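PDB 2X8X: Tlr1789 protein from Thermosynechococcus elongatus, which probably takes part in inserting or transporting proteins at the cyanobacterial outer membrane, as a member of the Omp85 family with N-terminal POTRA domains. Local coordinates for residues L22-Q25 and V26-T29; E97-A100 and P101-G104; T194-A197 and D198-L202. All coordinates share one frame; numbering follows the deposited sequence.

Overall arrangement
The three contacts come in chain order and fall in three successive POTRA units of this N-terminal piece of the protein. Each is local, at or within one helix. Interaction 1 closes helix 17-26, interaction 2 spans the last part of helix 92-99 and the turn after it, and interaction 3 lies inside helix 192-205. The chain is elongated: the centres of interactions 1 and 2 are about 27 Å apart, those of 2 and 3 about 38 Å, and those of 1 and 3, on opposite sides of the chain's centre, about 57 Å. None touches another, and each lies in its own helix-and-sheet unit, as expected for POTRA domains in series.

Interaction 1 (L22-Q25 and V26-T29); sequences LVYQ and VIST
Val23 O is the acceptor on which helix 17-26 finishes, taking two backbone hydrogen bonds from the residues that follow. Val26 N lies 3.3 Å from Val23 O and Ile27 N is also 3.3 Å from Val23 O, both donors coming from the same face of the carbonyl plane. They do not approach alike: Ile27 N sits nearly in line with the C=O bond, whereas Val26 N stands well above the plane and on neither lone pair. Val26 N also reaches Leu22 O at 3.1 Å, but that bond is weak. The amide of Val26 is thus divided between a three-residue and a four-residue step just before Ile27 leaves helical backbone angles.

In the POTRA fold two helices pack on one side of a small sheet, and this turn belongs to the first of them. Val23 and Ile27 both lean on Ile47 of helix 37-48, while Val12 of strand 5-13 meets Val23 and Tyr24; Tyr24 OH is hydrogen-bonded to Val10 O.

Side-chain branches of Val26 and Ile27 lie against the carbonyls of Leu22 and Val23. CG1 of Val26 is 3.2 Å from Leu22 O, and CD1 of Leu22 slants to 4.1 Å from CG1 of Val26. Ile27 runs alongside Tyr24, its CD1 coming obliquely to CD1 of the Tyr24 ring at 4.2 Å. With chi1 at 68°, CG1 of Ile27 stands between its own backbone N and carbonyl carbon, which carries the branch back toward the last carbonyls of the helix, 3.6 Å from Val23 O. CG2 of Ile27 is nearer still to Val23 O, at 3.4 Å.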
# COMPACT_ATOMS: atom_id res chain seq x y z
N LEU A 22 2.62 11.58 25.30
CA LEU A 22 1.62 10.74 24.61
C LEU A 22 1.36 9.39 25.28
O LEU A 22 0.21 9.01 25.40
CB LEU A 22 1.99 10.53 23.14
CG LEU A 22 1.02 9.65 22.36
CD1 LEU A 22 -0.31 10.42 22.00
CD2 LEU A 22 1.77 9.12 21.13
N VAL A 23 2.44 8.68 25.66
CA VAL A 23 2.37 7.43 26.38
C VAL A 23 1.59 7.62 27.69
O VAL A 23 0.68 6.82 27.99
CB VAL A 23 3.80 6.85 26.68
CG1 VAL A 23 3.74 5.55 27.53
CG2 VAL A 23 4.54 6.57 25.37
N TYR A 24 1.92 8.66 28.45
CA TYR A 24 1.17 8.90 29.69
C TYR A 24 -0.29 9.18 29.44
O TYR A 24 -1.12 8.78 30.22
CB TYR A 24 1.75 10.06 30.48
CG TYR A 24 2.94 9.66 31.30
CD1 TYR A 24 2.81 8.71 32.33
CD2 TYR A 24 4.19 10.22 31.06
CE1 TYR A 24 3.93 8.33 33.08
CE2 TYR A 24 5.30 9.87 31.82
CZ TYR A 24 5.15 8.92 32.81
OH TYR A 24 6.25 8.54 33.54
N GLN A 25 -0.59 9.89 28.36
CA GLN A 25 -1.94 10.29 27.97
C GLN A 25 -2.78 9.04 27.65
O GLN A 25 -3.92 9.00 27.97
CB GLN A 25 -1.76 11.17 26.73
CG GLN A 25 -2.93 11.95 26.10
CD GLN A 25 -2.41 13.16 25.22
OE1 GLN A 25 -1.38 13.06 24.53
NE2 GLN A 25 -3.14 14.30 25.25
N VAL A 26 -2.20 8.00 27.04
CA VAL A 26 -3.01 6.89 26.50
C VAL A 26 -3.17 5.71 27.47
O VAL A 26 -4.05 4.90 27.31
CB VAL A 26 -2.49 6.39 25.11
CG1 VAL A 26 -2.32 7.54 24.11
CG2 VAL A 26 -1.18 5.74 25.24
N ILE A 27 -2.32 5.60 28.46
CA ILE A 27 -2.43 4.47 29.40
C ILE A 27 -3.41 4.83 30.52
O ILE A 27 -3.69 6.02 30.74
CB ILE A 27 -1.06 4.07 30.03
CG1 ILE A 27 -0.58 5.19 30.96
CG2 ILE A 27 -0.06 3.61 28.87
CD1 ILE A 27 0.89 5.14 31.44
N SER A 28 -3.95 3.83 31.20
CA SER A 28 -4.82 4.16 32.30
C SER A 28 -4.11 3.96 33.63
O SER A 28 -4.59 4.43 34.64
CB SER A 28 -6.13 3.36 32.23
OG SER A 28 -5.81 1.96 32.24
N THR A 29 -2.99 3.24 33.63
CA THR A 29 -2.28 2.95 34.88
C THR A 29 -1.53 4.20 35.36
O THR A 29 -0.72 4.80 34.61
CB THR A 29 -1.35 1.69 34.76
OG1 THR A 29 -2.10 0.57 34.24
CG2 THR A 29 -0.81 1.33 36.14

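Interaction 2 (E97-A100 and P101-G104); sequences EIFA and PQIG
Gln102 N donates to Phe99 O at 2.9 Å, and one residue on Ile103 N donates to Ala100 O at 3.3 Å. Both are three-residue steps, so the backbone turns more tightly here than in an alpha helix, consistent with the 3-10 geometry of Pro101 and Gln102. The second bond is straight at its hydrogen (163°), yet Ile103 N stands above the plane of the Ala100 carbonyl and uses neither lone pair.

Pro101 fits this change of step: it has no N-H to offer Glu97 O. CD of Pro101 takes the place of that hydrogen, 3.5 Å from Ile98 O. On another flank of the turn, the side chains of Phe99 and Gln102 lie side by side and point the same way, the ring and amide planes 60° apart. Ile103 bends back along the turn: with CG1 set beside its own backbone N (chi1 -80°), its CD1 comes within 3.7 Å of Phe99 O.

Around these groups, Ile98 CG2 lies over one face of the Phe99 ring, toward its rim. A water donates to Ala100 O at 2.6 Å and, weakly, to Ile103 O, bridging the two carbonyls, so Ala100 O takes a hydrogen from the water as well as from Ile103 N.

The turn leads from helix 92-99 toward helix 109-125 of the ShlB-type POTRA domain. That second helix receives Phe99 on Leu112, Ile98 on Lys118 and Ile119, and Gln102 on Glu111, while Gly104 makes backbone hydrogen bonds with Leu79, just ahead of strand 81-85.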
# COMPACT_ATOMS: atom_id res chain seq x y z
N GLU A 97 7.30 14.43 -2.50
CA GLU A 97 6.26 15.41 -2.18
C GLU A 97 5.12 14.85 -1.28
O GLU A 97 4.71 15.48 -0.30
CB GLU A 97 5.76 15.97 -3.51
CG GLU A 97 4.43 16.68 -3.52
CD GLU A 97 3.98 16.94 -4.98
OE1 GLU A 97 4.81 16.73 -5.93
OE2 GLU A 97 2.80 17.36 -5.17
N ILE A 98 4.58 13.67 -1.59
CA ILE A 98 3.57 13.04 -0.69
C ILE A 98 4.02 12.90 0.78
O ILE A 98 3.29 13.26 1.71
CB ILE A 98 3.10 11.64 -1.27
CG1 ILE A 98 2.29 11.88 -2.53
CG2 ILE A 98 2.33 10.76 -0.20
CD1 ILE A 98 2.20 10.60 -3.40
N PHE A 99 5.27 12.50 0.97
CA PHE A 99 5.76 12.19 2.27
C PHE A 99 6.53 13.35 2.93
O PHE A 99 6.76 13.26 4.13
CB PHE A 99 6.57 10.85 2.30
CG PHE A 99 5.73 9.62 2.03
CD1 PHE A 99 5.63 9.11 0.74
CD2 PHE A 99 5.02 8.98 3.04
CE1 PHE A 99 4.84 7.98 0.46
CE2 PHE A 99 4.27 7.86 2.76
CZ PHE A 99 4.17 7.35 1.46
N ALA A 100 6.86 14.44 2.21
CA ALA A 100 7.54 15.64 2.84
C ALA A 100 7.04 16.05 4.23
O ALA A 100 7.89 16.36 5.10
CB ALA A 100 7.58 16.90 1.85
N PRO A 101 5.68 16.06 4.48
CA PRO A 101 5.27 16.56 5.81
C PRO A 101 5.72 15.68 7.00
O PRO A 101 5.75 16.14 8.17
CB PRO A 101 3.74 16.59 5.73
CG PRO A 101 3.44 16.90 4.17
CD PRO A 101 4.53 15.97 3.54
N GLN A 102 6.07 14.43 6.70
CA GLN A 102 6.44 13.44 7.72
C GLN A 102 7.95 13.36 8.01
O GLN A 102 8.37 12.71 9.01
CB GLN A 102 5.95 12.04 7.28
CG GLN A 102 4.44 11.96 7.20
CD GLN A 102 3.94 10.60 6.70
OE1 GLN A 102 3.13 10.55 5.76
NE2 GLN A 102 4.41 9.53 7.29
N ILE A 103 8.74 13.96 7.13
CA ILE A 103 10.21 13.75 7.18
C ILE A 103 10.73 14.58 8.36
O ILE A 103 10.22 15.67 8.56
CB ILE A 103 10.85 14.11 5.82
CG1 ILE A 103 10.64 12.92 4.84
CG2 ILE A 103 12.40 14.30 5.98
CD1 ILE A 103 10.44 13.32 3.45
N GLY A 104 11.61 14.04 9.22
CA GLY A 104 12.16 14.77 10.35
C GLY A 104 11.47 14.53 11.67
O GLY A 104 11.90 15.11 12.69
O HOH W 1 8.91 18.13 6.73

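Interaction 3 (T194-A197 and D198-L202); sequences TVQA and DLRRL
Ala197 has two arginines curling toward it from the next turn: Arg200 NH2 is 3.6 Å from Ala197 CA, and Arg201 bends its guanidinium over Ala197 O. This is the middle of helix 192-205, which packs on the sheet of the third POTRA unit through Val195 and Leu199, against Val211 and Val213 of strand 208-217. Regular four-residue backbone bonds join the two halves, beginning with Asp198 N to Thr194 O at 2.9 Å.

The carboxylate of Asp198, set beside its own backbone N (chi1 -79°), lies alongside Thr194. Its carbon rests against a carbonyl oxygen, Asp198 CG being 3.1 Å from Thr194 O, with no hydrogen bond between the oxygens. It has several partners: OD1 of Asp198 accepts from Asp183 N, its OD2 is hydrogen-bonded to Thr184 OG1, and Arg201 NH2 makes a salt bridge to Asp198 OD1, modelled at a doubtfully short 2.5 Å.

Arg200 folds back at chi3, one guanidinium face over Gln196 O and Ala197 N, and Arg200 NH1 lies 3.4 Å from Gln196 CB. Arg201 NE donates to Glu181 O. Ala197 O, already bonded to Arg201 N, sits 3.7 Å above the plane of the Arg201 guanidinium, over its centre.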
# COMPACT_ATOMS: atom_id res chain seq x y z
N THR A 194 -7.03 5.23 -21.85
CA THR A 194 -6.39 4.84 -23.12
C THR A 194 -7.03 3.58 -23.68
O THR A 194 -7.27 3.55 -24.89
CB THR A 194 -4.86 4.57 -23.01
OG1 THR A 194 -4.27 5.50 -22.11
CG2 THR A 194 -4.20 4.67 -24.42
N VAL A 195 -7.31 2.58 -22.83
CA VAL A 195 -8.05 1.40 -23.31
C VAL A 195 -9.40 1.74 -23.98
O VAL A 195 -9.72 1.24 -25.08
CB VAL A 195 -8.29 0.31 -22.22
CG1 VAL A 195 -9.10 -0.82 -22.81
CG2 VAL A 195 -6.96 -0.22 -21.66
N GLN A 196 -10.17 2.59 -23.33
CA GLN A 196 -11.42 3.13 -23.86
C GLN A 196 -11.28 3.74 -25.20
O GLN A 196 -12.08 3.43 -26.09
CB GLN A 196 -11.96 4.27 -23.01
CG GLN A 196 -12.17 3.94 -21.61
CD GLN A 196 -13.26 2.97 -21.42
OE1 GLN A 196 -13.14 1.79 -21.80
NE2 GLN A 196 -14.35 3.44 -20.78
N ALA A 197 -10.35 4.70 -25.29
CA ALA A 197 -10.03 5.40 -26.51
C ALA A 197 -9.64 4.44 -27.64
O ALA A 197 -10.05 4.61 -28.82
CB ALA A 197 -8.91 6.44 -26.24
N ASP A 198 -8.88 3.44 -27.26
CA ASP A 198 -8.40 2.45 -28.22
C ASP A 198 -9.61 1.65 -28.74
O ASP A 198 -9.69 1.39 -29.93
CB ASP A 198 -7.49 1.41 -27.52
CG ASP A 198 -6.03 1.92 -27.27
OD1 ASP A 198 -5.62 3.00 -27.77
OD2 ASP A 198 -5.30 1.18 -26.55
N LEU A 199 -10.52 1.24 -27.85
CA LEU A 199 -11.67 0.44 -28.24
C LEU A 199 -12.65 1.24 -29.18
O LEU A 199 -13.26 0.69 -30.13
CB LEU A 199 -12.41 -0.06 -27.01
CG LEU A 199 -11.76 -1.15 -26.15
CD1 LEU A 199 -12.63 -1.34 -24.92
CD2 LEU A 199 -11.72 -2.41 -27.01
N ARG A 200 -12.80 2.53 -28.90
CA ARG A 200 -13.50 3.47 -29.78
C ARG A 200 -12.88 3.59 -31.15
O ARG A 200 -13.60 3.57 -32.18
CB ARG A 200 -13.69 4.83 -29.08
CG ARG A 200 -14.77 4.65 -27.97
CD ARG A 200 -15.28 5.97 -27.36
NE ARG A 200 -14.15 6.79 -26.90
CZ ARG A 200 -13.68 6.87 -25.65
NH1 ARG A 200 -14.26 6.17 -24.66
NH2 ARG A 200 -12.64 7.66 -25.37
N ARG A 201 -11.55 3.61 -31.22
CA ARG A 201 -10.88 3.60 -32.53
C ARG A 201 -11.08 2.28 -33.22
O ARG A 201 -11.23 2.26 -34.43
CB ARG A 201 -9.36 3.94 -32.45
CG ARG A 201 -9.07 5.43 -32.35
CD ARG A 201 -7.55 5.76 -32.35
NE ARG A 201 -6.89 5.17 -31.18
CZ ARG A 201 -6.73 5.74 -29.99
NH1 ARG A 201 -7.16 6.98 -29.75
NH2 ARG A 201 -6.11 5.09 -29.02
N LEU A 202 -11.05 1.18 -32.46
CA LEU A 202 -11.31 -0.13 -33.09
C LEU A 202 -12.76 -0.16 -33.62
O LEU A 202 -13.03 -0.66 -34.72
CB LEU A 202 -10.99 -1.31 -32.15
CG LEU A 202 -9.47 -1.44 -31.84
CD1 LEU A 202 -9.29 -2.55 -30.78
CD2 LEU A 202 -8.61 -1.65 -33.14